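Local coordinates for 5' nucleotidase family protein (Staphylococcus aureus subsp. aureus, PDB 4Q7F) that belongs to the 5'-nucleotidase family, pairing a metal-binding calcineurin-like phosphoesterase domain with a C-terminal domain, and carries manganese and magnesium ions, at residues A[261-275]-A[285-297]. Residues are numbered along the deposited sequence; the frame is centred on the assembly and turned at random.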
loop_
_atom_site.group_PDB
_atom_site.type_symbol
_atom_site.label_atom_id
_atom_site.label_comp_id
_atom_site.label_asym_id
_atom_site.label_seq_id
_atom_site.Cartn_x
_atom_site.Cartn_y
_atom_site.Cartn_z
ATOM N N VAL A 261 -18.005 -10.579 7.072
ATOM C CA VAL A 261 -16.970 -9.967 6.223
ATOM C C VAL A 261 -16.418 -8.686 6.856
ATOM O O VAL A 261 -17.180 -7.781 7.233
ATOM C CB VAL A 261 -17.526 -9.628 4.836
ATOM C CG1 VAL A 261 -16.413 -9.121 3.932
ATOM C CG2 VAL A 261 -18.236 -10.839 4.241
ATOM N N ILE A 262 -15.090 -8.622 6.950
ATOM C CA ILE A 262 -14.384 -7.507 7.545
ATOM C C ILE A 262 -13.206 -6.963 6.732
ATOM O O ILE A 262 -12.405 -7.729 6.151
ATOM C CB ILE A 262 -13.735 -7.952 8.873
ATOM C CG1 ILE A 262 -14.787 -8.208 9.942
ATOM C CG2 ILE A 262 -12.742 -6.900 9.365
ATOM C CD1 ILE A 262 -15.370 -6.956 10.575
ATOM N N GLN A 263 -13.104 -5.635 6.706
ATOM C CA GLN A 263 -11.939 -4.945 6.154
ATOM C C GLN A 263 -11.778 -3.779 7.128
ATOM O O GLN A 263 -12.661 -2.908 7.230
ATOM C CB GLN A 263 -12.075 -4.502 4.689
ATOM C CG GLN A 263 -10.675 -4.182 4.140
ATOM C CD GLN A 263 -10.583 -4.024 2.641
ATOM O OE1 GLN A 263 -10.003 -3.057 2.150
ATOM N NE2 GLN A 263 -11.120 -4.984 1.905
ATOM N N PRO A 264 -10.682 -3.788 7.905
ATOM C CA PRO A 264 -10.516 -2.807 8.939
ATOM C C PRO A 264 -9.652 -1.595 8.621
ATOM O O PRO A 264 -8.815 -1.200 9.438
ATOM C CB PRO A 264 -9.917 -3.638 10.066
ATOM C CG PRO A 264 -9.105 -4.666 9.373
ATOM C CD PRO A 264 -9.633 -4.818 7.983
ATOM N N GLY A 265 -9.826 -1.009 7.446
ATOM C CA GLY A 265 -9.105 0.200 7.114
ATOM C C GLY A 265 -7.578 0.107 7.139
ATOM O O GLY A 265 -6.971 -0.862 6.638
ATOM N N THR A 266 -6.963 1.133 7.703
ATOM C CA THR A 266 -5.521 1.229 7.708
ATOM C C THR A 266 -5.054 2.176 8.796
ATOM O O THR A 266 -5.803 3.038 9.259
ATOM C CB THR A 266 -5.024 1.773 6.321
ATOM O OG1 THR A 266 -3.585 1.804 6.268
ATOM C CG2 THR A 266 -5.578 3.182 6.058
ATOM N N ARG A 267 -3.793 2.031 9.167
ATOM C CA ARG A 267 -3.149 2.884 10.180
ATOM C C ARG A 267 -3.777 2.891 11.578
ATOM O O ARG A 267 -3.605 3.850 12.354
ATOM C CB ARG A 267 -3.000 4.309 9.681
ATOM C CG ARG A 267 -2.339 4.405 8.341
ATOM C CD ARG A 267 -2.050 5.843 7.977
ATOM N NE ARG A 267 -1.386 5.920 6.687
ATOM C CZ ARG A 267 -0.958 7.050 6.123
ATOM N NH1 ARG A 267 -1.136 8.219 6.721
ATOM N NH2 ARG A 267 -0.368 7.008 4.949
ATOM N N GLY A 268 -4.511 1.828 11.892
ATOM C CA GLY A 268 -5.113 1.674 13.220
ATOM C C GLY A 268 -6.177 2.702 13.601
ATOM O O GLY A 268 -6.252 3.075 14.724
ATOM N N THR A 269 -6.963 3.184 12.637
ATOM C CA THR A 269 -8.040 4.115 12.931
ATOM C C THR A 269 -9.289 3.318 13.299
ATOM O O THR A 269 -10.230 3.865 13.878
ATOM C CB THR A 269 -8.368 5.012 11.727
ATOM O OG1 THR A 269 -8.733 4.192 10.625
ATOM C CG2 THR A 269 -7.165 5.839 11.334
ATOM N N THR A 270 -9.290 2.022 12.954
ATOM C CA THR A 270 -10.404 1.119 13.289
ATOM C C THR A 270 -9.844 -0.285 13.602
ATOM O O THR A 270 -8.663 -0.563 13.364
ATOM C CB THR A 270 -11.474 1.040 12.167
ATOM O OG1 THR A 270 -10.880 0.557 10.964
ATOM C CG2 THR A 270 -12.069 2.407 11.858
ATOM N N VAL A 271 -10.681 -1.105 14.220
ATOM C CA VAL A 271 -10.385 -2.468 14.589
ATOM C C VAL A 271 -11.605 -3.299 14.221
ATOM O O VAL A 271 -12.709 -2.907 14.559
ATOM C CB VAL A 271 -10.203 -2.597 16.111
ATOM C CG1 VAL A 271 -10.092 -4.061 16.492
ATOM C CG2 VAL A 271 -8.991 -1.810 16.573
ATOM N N GLY A 272 -11.415 -4.420 13.526
ATOM C CA GLY A 272 -12.527 -5.288 13.159
ATOM C C GLY A 272 -12.788 -6.236 14.309
ATOM O O GLY A 272 -11.838 -6.748 14.904
ATOM N N ARG A 273 -14.061 -6.444 14.643
ATOM C CA ARG A 273 -14.428 -7.382 15.718
ATOM C C ARG A 273 -15.539 -8.281 15.212
ATOM O O ARG A 273 -16.567 -7.794 14.751
ATOM C CB ARG A 273 -14.896 -6.674 16.979
ATOM C CG ARG A 273 -15.173 -7.631 18.136
ATOM C CD ARG A 273 -15.755 -6.913 19.336
ATOM N NE ARG A 273 -17.162 -6.529 19.143
ATOM C CZ ARG A 273 -17.815 -5.653 19.903
ATOM N NH1 ARG A 273 -17.210 -5.040 20.913
ATOM N NH2 ARG A 273 -19.092 -5.394 19.673
ATOM N N VAL A 274 -15.299 -9.587 15.251
ATOM C CA VAL A 274 -16.303 -10.555 14.868
ATOM C C VAL A 274 -16.489 -11.451 16.063
ATOM O O VAL A 274 -15.514 -11.982 16.581
ATOM C CB VAL A 274 -15.868 -11.373 13.652
ATOM C CG1 VAL A 274 -16.880 -12.470 13.359
ATOM C CG2 VAL A 274 -15.722 -10.452 12.444
ATOM N N VAL A 275 -17.737 -11.602 16.508
ATOM C CA VAL A 275 -18.052 -12.429 17.643
ATOM C C VAL A 275 -18.877 -13.621 17.204
ATOM O O VAL A 275 -19.841 -13.499 16.423
ATOM C CB VAL A 275 -18.860 -11.666 18.721
ATOM C CG1 VAL A 275 -19.139 -12.566 19.922
ATOM C CG2 VAL A 275 -18.130 -10.406 19.152
ATOM N N SER A 285 -22.126 -19.701 15.937
ATOM C CA SER A 285 -22.653 -18.960 14.803
ATOM C C SER A 285 -22.262 -17.514 14.997
ATOM O O SER A 285 -21.963 -17.078 16.113
ATOM C CB SER A 285 -24.173 -19.072 14.691
ATOM O OG SER A 285 -24.816 -18.300 15.689
ATOM N N VAL A 286 -22.271 -16.771 13.904
ATOM C CA VAL A 286 -21.905 -15.378 13.937
ATOM C C VAL A 286 -22.938 -14.596 14.729
ATOM O O VAL A 286 -24.126 -14.626 14.417
ATOM C CB VAL A 286 -21.832 -14.770 12.516
ATOM C CG1 VAL A 286 -21.530 -13.283 12.599
ATOM C CG2 VAL A 286 -20.794 -15.484 11.664
ATOM N N GLU A 287 -22.473 -13.891 15.750
ATOM C CA GLU A 287 -23.335 -13.058 16.556
ATOM C C GLU A 287 -23.249 -11.632 16.052
ATOM O O GLU A 287 -24.263 -11.004 15.796
ATOM C CB GLU A 287 -22.929 -13.140 18.027
ATOM C CG GLU A 287 -23.588 -12.117 18.930
ATOM C CD GLU A 287 -23.284 -12.353 20.401
ATOM O OE1 GLU A 287 -23.581 -13.456 20.898
ATOM O OE2 GLU A 287 -22.789 -11.422 21.068
ATOM N N SER A 288 -22.030 -11.128 15.894
ATOM C CA SER A 288 -21.817 -9.759 15.435
ATOM C C SER A 288 -20.552 -9.619 14.588
ATOM O O SER A 288 -19.620 -10.417 14.689
ATOM C CB SER A 288 -21.731 -8.813 16.642
ATOM O OG SER A 288 -20.610 -9.126 17.444
ATOM N N CYS A 289 -20.536 -8.575 13.764
ATOM C CA CYS A 289 -19.420 -8.268 12.877
ATOM C C CYS A 289 -19.410 -6.750 12.634
ATOM O O CYS A 289 -20.289 -6.218 11.933
ATOM C CB CYS A 289 -19.596 -9.033 11.572
ATOM S SG CYS A 289 -18.479 -8.525 10.257
ATOM N N GLU A 290 -18.417 -6.053 13.192
ATOM C CA GLU A 290 -18.397 -4.604 13.100
ATOM C C GLU A 290 -17.002 -4.041 13.210
ATOM O O GLU A 290 -16.044 -4.780 13.442
ATOM C CB GLU A 290 -19.268 -4.036 14.220
ATOM C CG GLU A 290 -18.724 -4.250 15.625
ATOM C CD GLU A 290 -19.804 -4.187 16.696
ATOM O OE1 GLU A 290 -20.603 -5.150 16.808
ATOM O OE2 GLU A 290 -19.829 -3.192 17.456
ATOM N N LEU A 291 -16.891 -2.730 13.011
ATOM C CA LEU A 291 -15.624 -2.038 13.165
ATOM C C LEU A 291 -15.770 -1.217 14.399
ATOM O O LEU A 291 -16.766 -0.546 14.569
ATOM C CB LEU A 291 -15.314 -1.098 11.994
ATOM C CG LEU A 291 -15.190 -1.711 10.604
ATOM C CD1 LEU A 291 -14.831 -0.605 9.595
ATOM C CD2 LEU A 291 -14.171 -2.844 10.559
ATOM N N LEU A 292 -14.785 -1.288 15.276
ATOM C CA LEU A 292 -14.787 -0.510 16.476
ATOM C C LEU A 292 -13.955 0.733 16.203
ATOM O O LEU A 292 -12.847 0.612 15.682
ATOM C CB LEU A 292 -14.105 -1.292 17.584
ATOM C CG LEU A 292 -14.663 -2.654 17.942
ATOM C CD1 LEU A 292 -13.845 -3.222 19.092
ATOM C CD2 LEU A 292 -16.133 -2.578 18.335
ATOM N N PRO A 293 -14.475 1.936 16.545
ATOM C CA PRO A 293 -13.655 3.124 16.313
ATOM C C PRO A 293 -12.463 3.181 17.263
ATOM O O PRO A 293 -12.559 2.757 18.415
ATOM C CB PRO A 293 -14.625 4.295 16.577
ATOM C CG PRO A 293 -15.742 3.722 17.386
ATOM C CD PRO A 293 -15.826 2.260 17.041
ATOM N N VAL A 294 -11.317 3.635 16.776
ATOM C CA VAL A 294 -10.177 3.803 17.666
ATOM C C VAL A 294 -10.258 5.226 18.223
ATOM O O VAL A 294 -10.201 6.194 17.470
ATOM C CB VAL A 294 -8.846 3.530 16.976
ATOM C CG1 VAL A 294 -7.684 3.952 17.866
ATOM C CG2 VAL A 294 -8.745 2.046 16.624
ATOM N N ILE A 295 -10.393 5.341 19.537
ATOM C CA ILE A 295 -10.544 6.637 20.180
ATOM C C ILE A 295 -9.594 6.803 21.348
ATOM O O ILE A 295 -9.098 5.836 21.905
ATOM C CB ILE A 295 -11.998 6.855 20.692
ATOM C CG1 ILE A 295 -12.375 5.790 21.740
ATOM C CG2 ILE A 295 -12.981 6.849 19.528
ATOM C CD1 ILE A 295 -13.805 5.865 22.217
ATOM N N ASP A 296 -9.320 8.053 21.689
ATOM C CA ASP A 296 -8.467 8.375 22.827
ATOM C C ASP A 296 -9.338 8.204 24.055
ATOM O O ASP A 296 -10.569 8.268 23.969
ATOM C CB ASP A 296 -7.983 9.825 22.700
ATOM C CG ASP A 296 -7.071 10.252 23.824
ATOM O OD1 ASP A 296 -6.203 9.472 24.242
ATOM O OD2 ASP A 296 -7.239 11.396 24.289
ATOM N N ASP A 297 -8.726 7.928 25.195
ATOM C CA ASP A 297 -9.475 7.841 26.434
ATOM C C ASP A 297 -8.512 8.206 27.545
ATOM O O ASP A 297 -7.307 8.304 27.327
ATOM C CB ASP A 297 -10.183 6.476 26.632
ATOM C CG ASP A 297 -9.219 5.327 26.866
ATOM O OD1 ASP A 297 -8.119 5.559 27.384
ATOM O OD2 ASP A 297 -9.579 4.180 26.564
HETATM O O HOH W 1 -18.808 -7.508 16.771
#
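R273 and E290 face each other as a hydrogen-bonded pair of antiparallel strands, and the arginine illustrates how one long side chain can serve several partners on its way out of a sheet. Its CB lies 4.1 Å from L292 CG. CG leaves anti to the backbone N (chi1 -175°), and CD passes L292 CD1 before the chain bends at chi3 (74°), turning one face of the guanidinium to the leucine, whose CD2 lies offset toward the rim, 3.7 Å from R273 NH1. NE donates a hydrogen bond to a water lying in the plane of the group, which in turn donates to R273 O and E290 OE1. At the tip, NH2 stands 3.2 Å from E290 OE2 in a salt bridge of charge alone, since the oxygen lies well out of the guanidinium plane; NH1 reaches D58 of helix 48-59.

The two strands form a beta hairpin at one side of the five-stranded mixed sheet of the calcineurin-like domain, with 285-293 at its edge. Near the hairpin's connection a classic beta bulge sets E287 and S288 against V275, whose carbonyl O accepts both amides, with E287 N at 2.7 Å and S288 N at 3.3 Å.

On the other face, C289 and L291 turn to strand 261-264 of the second sheet. C289 SG touches I262 CD1 at 3.5 Å, while L291 CD2 rests 3.9 Å from the CA of G272. Beyond the strand pairing, V294 lays CG2 against G268 O, and its N bonds T269 O from above the carbonyl plane.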